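Local structure of prophenoloxidase b (Marsupenaeus japonicus, 3WKY) at residues K499-F511 with G587-V599. The protein is a hemolymph prophenoloxidase, a type 3 copper protein that, once activated, probably hydroxylates monophenols and oxidises o-diphenols to quinones. Sequence-based numbering, arbitrary orientation. Where two conformers were deposited one is given.
Sequences KRMKLRIFLAPKF and GMNFHFFVMATDV. With NAG (2-acetamido-2-deoxy-beta-D-glucopyranose), chain E.
Ile505 lays its CG2 over one face of the Phe592 ring, 3.9 Å from the ring centroid, a CH-pi contact between strands 501-509 and 588-598. With CG1 turned beside the backbone N (chi1 -58°), CG2 is anti to that N and comes down on the ring. Leu507 reaches CD1 to 3.7 Å from Phe590 CB, and Leu503 CD2 lies 4.1 Å from Val594 CG1; apolar branched and aromatic side chains suit this buried face, where Ile505 and Val594 also meet strand 485-493, because they pack there without burying a polar group. On the other face the extended chain of Arg504 carries NH1 to a salt bridge with Asp628, and Lys502 CD lies over one guanidinium face. Further along, Lys510 CB rests over the His591 ring, 4.2 Å from its centroid; a lysine fits here because its methylenes pack on the imidazole while NZ reaches Glu659. A water joins His591 NE2 to Lys510 O. Arg504 and Met595 form a hydrogen-bonded antiparallel pair (Arg504 N to Met595 O 2.9 Å), and such pairs alternate along the strands. At the far end Lys499 NZ donates a hydrogen bond to O5 of the N-acetylglucosamine (2.8 Å). Strands 528-534 and 655-664 flank the pair, an antiparallel core of the Ig-like beta-sandwich domain of the hemocyanin family.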
loop_
_atom_site.group_PDB
_atom_site.type_symbol
_atom_site.label_atom_id
_atom_site.label_comp_id
_atom_site.label_asym_id
_atom_site.label_seq_id
_atom_site.Cartn_x
_atom_site.Cartn_y
_atom_site.Cartn_z
ATOM N N LYS A 499 -65.247 0.908 17.781
ATOM C CA LYS A 499 -63.846 0.557 17.989
ATOM C C LYS A 499 -62.966 1.751 17.652
ATOM O O LYS A 499 -63.205 2.440 16.659
ATOM C CB LYS A 499 -63.453 -0.631 17.109
ATOM C CG LYS A 499 -64.104 -1.964 17.471
ATOM C CD LYS A 499 -63.578 -2.500 18.790
ATOM C CE LYS A 499 -64.157 -3.875 19.085
ATOM N NZ LYS A 499 -63.747 -4.364 20.427
ATOM N N ARG A 500 -61.971 2.006 18.496
ATOM C CA ARG A 500 -60.972 3.028 18.216
ATOM C C ARG A 500 -59.829 2.358 17.467
ATOM O O ARG A 500 -59.485 1.206 17.747
ATOM C CB ARG A 500 -60.407 3.619 19.505
ATOM C CG ARG A 500 -61.402 4.326 20.404
ATOM C CD ARG A 500 -60.688 4.996 21.582
ATOM N NE ARG A 500 -59.715 4.112 22.225
ATOM C CZ ARG A 500 -60.040 3.108 23.038
ATOM N NH1 ARG A 500 -61.317 2.858 23.303
ATOM N NH2 ARG A 500 -59.095 2.350 23.584
ATOM N N MET A 501 -59.241 3.068 16.517
ATOM C CA MET A 501 -58.058 2.527 15.876
ATOM C C MET A 501 -57.049 3.606 15.525
ATOM O O MET A 501 -57.388 4.793 15.435
ATOM C CB MET A 501 -58.449 1.747 14.634
ATOM C CG MET A 501 -59.071 2.599 13.596
ATOM S SD MET A 501 -58.107 2.425 12.110
ATOM C CE MET A 501 -59.426 2.179 10.941
ATOM N N LYS A 502 -55.803 3.178 15.357
ATOM C CA LYS A 502 -54.748 4.047 14.849
ATOM C C LYS A 502 -54.346 3.532 13.464
ATOM O O LYS A 502 -54.059 2.347 13.296
ATOM C CB LYS A 502 -53.560 4.058 15.810
ATOM C CG LYS A 502 -52.281 4.648 15.209
ATOM C CD LYS A 502 -51.326 5.126 16.301
ATOM C CE LYS A 502 -51.663 6.548 16.715
ATOM N NZ LYS A 502 -50.779 7.041 17.810
ATOM N N LEU A 503 -54.388 4.407 12.464
ATOM C CA LEU A 503 -53.944 4.043 11.127
ATOM C C LEU A 503 -52.445 4.346 11.048
ATOM O O LEU A 503 -51.994 5.392 11.512
ATOM C CB LEU A 503 -54.701 4.835 10.074
ATOM C CG LEU A 503 -56.106 4.289 9.791
ATOM C CD1 LEU A 503 -56.881 5.245 8.900
ATOM C CD2 LEU A 503 -55.991 2.919 9.138
ATOM N N ARG A 504 -51.687 3.413 10.482
ATOM C CA ARG A 504 -50.235 3.570 10.382
ATOM C C ARG A 504 -49.901 3.356 8.932
ATOM O O ARG A 504 -50.116 2.270 8.399
ATOM C CB ARG A 504 -49.556 2.507 11.228
ATOM C CG ARG A 504 -49.947 2.556 12.689
ATOM C CD ARG A 504 -49.360 1.397 13.436
ATOM N NE ARG A 504 -49.809 1.379 14.819
ATOM C CZ ARG A 504 -49.217 2.025 15.816
ATOM N NH1 ARG A 504 -48.107 2.736 15.600
ATOM N NH2 ARG A 504 -49.723 1.940 17.036
ATOM N N ILE A 505 -49.384 4.392 8.285
ATOM C CA ILE A 505 -49.188 4.357 6.843
ATOM C C ILE A 505 -47.727 4.668 6.519
ATOM O O ILE A 505 -47.205 5.675 6.985
ATOM C CB ILE A 505 -50.096 5.378 6.165
ATOM C CG1 ILE A 505 -51.556 5.045 6.534
ATOM C CG2 ILE A 505 -49.884 5.368 4.666
ATOM C CD1 ILE A 505 -52.604 5.715 5.686
ATOM N N PHE A 506 -47.076 3.795 5.745
ATOM C CA PHE A 506 -45.636 3.949 5.451
ATOM C C PHE A 506 -45.371 3.776 3.960
ATOM O O PHE A 506 -46.129 3.098 3.263
ATOM C CB PHE A 506 -44.802 2.932 6.254
ATOM C CG PHE A 506 -44.770 3.205 7.733
ATOM C CD1 PHE A 506 -45.769 2.728 8.567
ATOM C CD2 PHE A 506 -43.738 3.951 8.292
ATOM C CE1 PHE A 506 -45.740 2.992 9.937
ATOM C CE2 PHE A 506 -43.703 4.213 9.655
ATOM C CZ PHE A 506 -44.701 3.727 10.479
ATOM N N LEU A 507 -44.281 4.380 3.477
ATOM C CA LEU A 507 -43.955 4.395 2.056
ATOM C C LEU A 507 -42.553 3.810 1.878
ATOM O O LEU A 507 -41.689 4.025 2.734
ATOM C CB LEU A 507 -43.938 5.843 1.537
ATOM C CG LEU A 507 -43.825 6.100 0.027
ATOM C CD1 LEU A 507 -45.175 5.877 -0.663
ATOM C CD2 LEU A 507 -43.316 7.511 -0.254
ATOM N N ALA A 508 -42.338 3.070 0.789
ATOM C CA ALA A 508 -40.994 2.610 0.406
ATOM C C ALA A 508 -40.970 2.319 -1.087
ATOM O O ALA A 508 -41.990 1.955 -1.661
ATOM C CB ALA A 508 -40.604 1.358 1.192
ATOM N N PRO A 509 -39.805 2.476 -1.731
ATOM C CA PRO A 509 -39.767 2.087 -3.147
ATOM C C PRO A 509 -39.992 0.586 -3.302
ATOM O O PRO A 509 -39.654 -0.196 -2.400
ATOM C CB PRO A 509 -38.326 2.432 -3.574
ATOM C CG PRO A 509 -37.836 3.401 -2.537
ATOM C CD PRO A 509 -38.511 3.004 -1.254
ATOM N N LYS A 510 -40.561 0.178 -4.428
ATOM C CA LYS A 510 -40.784 -1.236 -4.676
ATOM C C LYS A 510 -39.511 -1.935 -5.170
ATOM O O LYS A 510 -39.241 -3.090 -4.807
ATOM C CB LYS A 510 -41.936 -1.421 -5.678
ATOM C CG LYS A 510 -42.309 -2.873 -5.927
ATOM C CD LYS A 510 -43.656 -2.983 -6.647
ATOM C CE LYS A 510 -44.067 -4.445 -6.839
ATOM N NZ LYS A 510 -45.387 -4.554 -7.528
ATOM N N PHE A 511 -38.725 -1.224 -5.974
ATOM C CA PHE A 511 -37.543 -1.806 -6.609
ATOM C C PHE A 511 -36.254 -1.143 -6.141
ATOM O O PHE A 511 -36.238 0.061 -5.868
ATOM C CB PHE A 511 -37.651 -1.675 -8.130
ATOM C CG PHE A 511 -38.909 -2.282 -8.689
ATOM C CD1 PHE A 511 -38.974 -3.639 -8.967
ATOM C CD2 PHE A 511 -40.031 -1.496 -8.907
ATOM C CE1 PHE A 511 -40.146 -4.203 -9.475
ATOM C CE2 PHE A 511 -41.199 -2.054 -9.405
ATOM C CZ PHE A 511 -41.254 -3.404 -9.688
ATOM N N GLY A 587 -42.222 7.751 -14.072
ATOM C CA GLY A 587 -43.057 7.292 -12.978
ATOM C C GLY A 587 -42.370 6.202 -12.173
ATOM O O GLY A 587 -41.958 5.172 -12.712
ATOM N N MET A 588 -42.242 6.425 -10.872
ATOM C CA MET A 588 -41.538 5.479 -10.016
ATOM C C MET A 588 -42.516 4.839 -9.038
ATOM O O MET A 588 -43.341 5.525 -8.426
ATOM C CB MET A 588 -40.411 6.217 -9.281
ATOM C CG MET A 588 -39.672 5.420 -8.235
ATOM S SD MET A 588 -38.381 6.521 -7.586
ATOM C CE MET A 588 -37.706 5.491 -6.284
ATOM N N ASN A 589 -42.426 3.521 -8.880
ATOM C CA ASN A 589 -43.413 2.785 -8.094
ATOM C C ASN A 589 -43.041 2.622 -6.621
ATOM O O ASN A 589 -41.925 2.224 -6.298
ATOM C CB ASN A 589 -43.665 1.415 -8.725
ATOM C CG ASN A 589 -44.043 1.517 -10.188
ATOM O OD1 ASN A 589 -43.401 0.919 -11.052
ATOM N ND2 ASN A 589 -45.081 2.286 -10.476
ATOM N N PHE A 590 -43.994 2.921 -5.736
ATOM C CA PHE A 590 -43.795 2.827 -4.290
ATOM C C PHE A 590 -44.852 1.965 -3.620
ATOM O O PHE A 590 -46.030 1.995 -4.002
ATOM C CB PHE A 590 -43.849 4.212 -3.636
ATOM C CG PHE A 590 -42.680 5.097 -3.962
ATOM C CD1 PHE A 590 -42.608 5.753 -5.183
ATOM C CD2 PHE A 590 -41.676 5.315 -3.021
ATOM C CE1 PHE A 590 -41.538 6.585 -5.483
ATOM C CE2 PHE A 590 -40.594 6.149 -3.311
ATOM C CZ PHE A 590 -40.529 6.785 -4.551
ATOM N N HIS A 591 -44.430 1.209 -2.606
ATOM C CA HIS A 591 -45.371 0.554 -1.711
ATOM C C HIS A 591 -46.005 1.605 -0.808
ATOM O O HIS A 591 -45.326 2.517 -0.341
ATOM C CB HIS A 591 -44.661 -0.452 -0.808
ATOM C CG HIS A 591 -44.099 -1.643 -1.520
ATOM N ND1 HIS A 591 -44.877 -2.512 -2.256
ATOM C CD2 HIS A 591 -42.838 -2.140 -1.561
ATOM C CE1 HIS A 591 -44.115 -3.475 -2.743
ATOM N NE2 HIS A 591 -42.874 -3.275 -2.334
ATOM N N PHE A 592 -47.298 1.439 -0.526
ATOM C CA PHE A 592 -48.045 2.327 0.364
ATOM C C PHE A 592 -48.713 1.374 1.357
ATOM O O PHE A 592 -49.793 0.832 1.102
ATOM C CB PHE A 592 -49.063 3.107 -0.479
ATOM C CG PHE A 592 -49.750 4.258 0.225
ATOM C CD1 PHE A 592 -50.954 4.055 0.906
ATOM C CD2 PHE A 592 -49.268 5.558 0.103
ATOM C CE1 PHE A 592 -51.621 5.122 1.518
ATOM C CE2 PHE A 592 -49.929 6.628 0.706
ATOM C CZ PHE A 592 -51.113 6.406 1.412
ATOM N N PHE A 593 -48.034 1.128 2.472
ATOM C CA PHE A 593 -48.468 0.144 3.465
ATOM C C PHE A 593 -49.455 0.789 4.429
ATOM O O PHE A 593 -49.205 1.892 4.928
ATOM C CB PHE A 593 -47.238 -0.366 4.240
ATOM C CG PHE A 593 -47.559 -1.183 5.493
ATOM C CD1 PHE A 593 -47.834 -0.555 6.715
ATOM C CD2 PHE A 593 -47.506 -2.564 5.461
ATOM C CE1 PHE A 593 -48.095 -1.296 7.861
ATOM C CE2 PHE A 593 -47.766 -3.321 6.604
ATOM C CZ PHE A 593 -48.055 -2.683 7.810
ATOM N N VAL A 594 -50.566 0.103 4.702
ATOM C CA VAL A 594 -51.592 0.623 5.609
ATOM C C VAL A 594 -51.930 -0.418 6.671
ATOM O O VAL A 594 -52.267 -1.557 6.340
ATOM C CB VAL A 594 -52.899 0.968 4.840
ATOM C CG1 VAL A 594 -53.968 1.517 5.803
ATOM C CG2 VAL A 594 -52.617 1.947 3.711
ATOM N N MET A 595 -51.851 -0.032 7.944
ATOM C CA MET A 595 -52.275 -0.922 9.019
ATOM C C MET A 595 -53.267 -0.252 9.969
ATOM O O MET A 595 -53.067 0.887 10.400
ATOM C CB MET A 595 -51.073 -1.430 9.811
ATOM C CG MET A 595 -51.428 -2.398 10.927
ATOM S SD MET A 595 -49.940 -2.893 11.832
ATOM C CE MET A 595 -50.567 -4.176 12.923
ATOM N N ALA A 596 -54.352 -0.957 10.278
ATOM C CA ALA A 596 -55.302 -0.485 11.287
ATOM C C ALA A 596 -55.003 -1.219 12.588
ATOM O O ALA A 596 -55.096 -2.448 12.662
ATOM C CB ALA A 596 -56.747 -0.745 10.839
ATOM N N THR A 597 -54.637 -0.469 13.619
ATOM C CA THR A 597 -54.290 -1.111 14.876
ATOM C C THR A 597 -55.258 -0.708 15.981
ATOM O O THR A 597 -55.808 0.391 15.986
ATOM C CB THR A 597 -52.838 -0.792 15.280
ATOM O OG1 THR A 597 -52.458 -1.582 16.411
ATOM C CG2 THR A 597 -52.722 0.648 15.625
ATOM N N ASP A 598 -55.508 -1.644 16.895
ATOM C CA ASP A 598 -56.416 -1.382 18.005
ATOM C C ASP A 598 -55.769 -0.375 18.945
ATOM O O ASP A 598 -54.552 -0.403 19.153
ATOM C CB ASP A 598 -56.723 -2.667 18.775
ATOM C CG ASP A 598 -57.333 -3.752 17.900
ATOM O OD1 ASP A 598 -58.042 -3.422 16.919
ATOM O OD2 ASP A 598 -57.097 -4.943 18.208
ATOM N N VAL A 599 -56.562 0.534 19.504
ATOM C CA VAL A 599 -56.008 1.477 20.479
ATOM C C VAL A 599 -56.310 1.019 21.901
ATOM O O VAL A 599 -57.399 1.269 22.418
ATOM C CB VAL A 599 -56.530 2.911 20.286
ATOM C CG1 VAL A 599 -55.839 3.855 21.259
ATOM C CG2 VAL A 599 -56.300 3.379 18.871
HETATM C C1 NAG E . -60.670 -6.486 19.946
HETATM C C2 NAG E . -59.335 -7.086 20.423
HETATM C C3 NAG E . -59.165 -7.254 21.939
HETATM C C4 NAG E . -60.092 -6.392 22.787
HETATM C C5 NAG E . -61.481 -6.419 22.187
HETATM C C6 NAG E . -62.475 -5.681 23.078
HETATM C C7 NAG E . -58.505 -8.627 18.692
HETATM C C8 NAG E . -59.163 -9.545 17.703
HETATM N N2 NAG E . -59.166 -8.406 19.829
HETATM O O3 NAG E . -57.832 -6.946 22.281
HETATM O O4 NAG E . -60.141 -6.885 24.108
HETATM O O5 NAG E . -61.392 -5.781 20.938
HETATM O O6 NAG E . -61.999 -4.375 23.325
HETATM O O7 NAG E . -57.408 -8.134 18.426
HETATM O O HOH W 1 -59.995 -1.538 17.502
HETATM O O HOH W 2 -40.609 -4.693 -3.078
HETATM O O HOH W 3 -39.462 1.390 -7.169
#